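PDB 5MJR: protein Thf1 from Thermosynechococcus elongatus, which may take part in photosynthetic membrane biogenesis and associates with the FtsH protease complex involved in photosystem II repair in cyanobacteria. Local coordinates for residues S114-Y118 and S136-L142. Sequence-based numbering, arbitrary orientation.
Sequences SWQQY and SAPLNSL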
loop_
_atom_site.group_PDB
_atom_site.type_symbol
_atom_site.label_atom_id
_atom_site.label_comp_id
_atom_site.label_asym_id
_atom_site.label_seq_id
_atom_site.Cartn_x
_atom_site.Cartn_y
_atom_site.Cartn_z
ATOM N N SER A 114 9.935 -1.781 7.452
ATOM C CA SER A 114 11.305 -1.322 7.078
ATOM C C SER A 114 11.339 0.171 6.777
ATOM O O SER A 114 12.421 0.764 6.803
ATOM C CB SER A 114 11.888 -2.128 5.927
ATOM O OG SER A 114 11.298 -1.870 4.677
ATOM N N TRP A 115 10.202 0.775 6.466
ATOM C CA TRP A 115 10.160 2.219 6.230
ATOM C C TRP A 115 10.305 3.041 7.502
ATOM O O TRP A 115 10.545 4.264 7.418
ATOM C CB TRP A 115 8.885 2.528 5.459
ATOM C CG TRP A 115 8.801 1.989 4.086
ATOM C CD1 TRP A 115 8.285 0.771 3.713
ATOM C CD2 TRP A 115 9.175 2.612 2.883
ATOM N NE1 TRP A 115 8.318 0.618 2.382
ATOM C CE2 TRP A 115 8.869 1.735 1.802
ATOM C CE3 TRP A 115 9.778 3.818 2.574
ATOM C CZ2 TRP A 115 9.101 2.040 0.478
ATOM C CZ3 TRP A 115 10.029 4.144 1.285
ATOM C CH2 TRP A 115 9.729 3.244 0.238
ATOM N N GLN A 116 10.095 2.408 8.655
ATOM C CA GLN A 116 10.178 3.151 9.916
ATOM C C GLN A 116 11.566 3.663 10.209
ATOM O O GLN A 116 11.736 4.578 11.015
ATOM C CB GLN A 116 9.645 2.329 11.050
ATOM C CG GLN A 116 8.132 2.085 10.940
ATOM C CD GLN A 116 7.588 1.087 11.843
ATOM O OE1 GLN A 116 8.135 0.820 12.877
ATOM N NE2 GLN A 116 6.430 0.451 11.430
ATOM N N GLN A 117 12.588 3.128 9.508
ATOM C CA GLN A 117 13.934 3.638 9.726
ATOM C C GLN A 117 14.051 5.079 9.274
ATOM O O GLN A 117 14.987 5.732 9.709
ATOM C CB GLN A 117 14.943 2.832 9.003
ATOM C CG GLN A 117 14.818 2.888 7.513
ATOM C CD GLN A 117 15.730 1.993 6.781
ATOM O OE1 GLN A 117 15.325 0.839 6.325
ATOM N NE2 GLN A 117 16.932 2.414 6.724
ATOM N N TYR A 118 13.122 5.603 8.508
ATOM C CA TYR A 118 13.124 7.017 8.046
ATOM C C TYR A 118 12.449 7.976 8.985
ATOM O O TYR A 118 12.372 9.167 8.675
ATOM C CB TYR A 118 12.649 7.135 6.595
ATOM C CG TYR A 118 13.402 6.215 5.667
ATOM C CD1 TYR A 118 14.719 6.412 5.310
ATOM C CD2 TYR A 118 12.786 5.087 5.085
ATOM C CE1 TYR A 118 15.394 5.582 4.515
ATOM C CE2 TYR A 118 13.464 4.262 4.281
ATOM C CZ TYR A 118 14.799 4.479 3.974
ATOM O OH TYR A 118 15.455 3.566 3.174
ATOM N N SER A 136 19.408 3.846 -0.026
ATOM C CA SER A 136 19.153 2.661 0.753
ATOM C C SER A 136 17.783 2.000 0.477
ATOM O O SER A 136 16.919 2.678 -0.032
ATOM C CB SER A 136 19.240 3.104 2.296
ATOM O OG SER A 136 18.109 4.009 2.728
ATOM N N ALA A 137 17.659 0.727 0.832
ATOM C CA ALA A 137 16.348 0.042 0.803
ATOM C C ALA A 137 15.671 0.287 2.161
ATOM O O ALA A 137 16.298 0.200 3.203
ATOM C CB ALA A 137 16.508 -1.447 0.556
ATOM N N PRO A 138 14.352 0.561 2.125
ATOM C CA PRO A 138 13.432 0.500 0.977
ATOM C C PRO A 138 13.228 1.808 0.201
ATOM O O PRO A 138 12.466 1.817 -0.760
ATOM C CB PRO A 138 12.124 0.081 1.626
ATOM C CG PRO A 138 12.182 0.791 2.966
ATOM C CD PRO A 138 13.636 0.549 3.393
ATOM N N LEU A 139 13.952 2.882 0.593
ATOM C CA LEU A 139 13.750 4.142 -0.127
ATOM C C LEU A 139 13.947 4.007 -1.640
ATOM O O LEU A 139 13.343 4.685 -2.449
ATOM C CB LEU A 139 14.719 5.194 0.478
ATOM C CG LEU A 139 14.659 6.570 -0.154
ATOM C CD1 LEU A 139 13.310 7.256 -0.123
ATOM C CD2 LEU A 139 15.722 7.429 0.452
ATOM N N ASN A 140 14.905 3.112 -2.023
ATOM C CA ASN A 140 15.152 2.855 -3.402
ATOM C C ASN A 140 13.929 2.457 -4.263
ATOM O O ASN A 140 13.899 2.650 -5.468
ATOM C CB ASN A 140 16.235 1.792 -3.626
ATOM C CG ASN A 140 15.844 0.407 -3.099
ATOM O OD1 ASN A 140 15.157 0.245 -2.120
ATOM N ND2 ASN A 140 16.363 -0.625 -3.820
ATOM N N SER A 141 12.914 1.884 -3.573
ATOM C CA SER A 141 11.690 1.520 -4.209
ATOM C C SER A 141 10.815 2.681 -4.664
ATOM O O SER A 141 9.881 2.501 -5.401
ATOM C CB SER A 141 10.857 0.549 -3.335
ATOM O OG SER A 141 10.271 1.120 -2.253
ATOM N N LEU A 142 11.167 3.924 -4.245
ATOM C CA LEU A 142 10.529 5.083 -4.865
ATOM C C LEU A 142 10.964 5.291 -6.294
ATOM O O LEU A 142 10.241 5.985 -7.074
ATOM C CB LEU A 142 10.836 6.330 -4.082
ATOM C CG LEU A 142 10.226 6.446 -2.701
ATOM C CD1 LEU A 142 10.379 7.905 -2.212
ATOM C CD2 LEU A 142 8.891 5.943 -2.448
#
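Ser136 opens the segment 136-142 by accepting a hydrogen bond from the phenol of Tyr118 (Tyr118 OH to Ser136 OG, 2.7 Å); the same serine hydroxyl is also hydrogen-bonded to Glu129. Ala137 turns its methyl away, the peptide bond that follows is cis, and Pro138 faces residues 114-118. Pro138 CG points onto the face of the Trp115 indole in a CH-pi contact, 3.6 Å from the centroid of its five-membered ring, while Pro138 CD packs against Tyr118 CE2 at 3.8 Å. Leu139 N then donates to Tyr118 OH (3.1 Å), so this one phenol ties both a side chain and the backbone of the loop. The 3-10 turn 139-142 brings Ser141 OG, which donates to Pro138 O (2.7 Å), to the indole edge, 3.1 Å from Trp115 CZ2, and Leu142 CD2 to 3.9 Å from Trp115 CH2. The contact thus joins the loops flanking helix 123-131, with Trp115 reaching Leu71 of helix 67-80 and Phe159 of helix 150-162, and Tyr118 and Leu139 resting on Ile126.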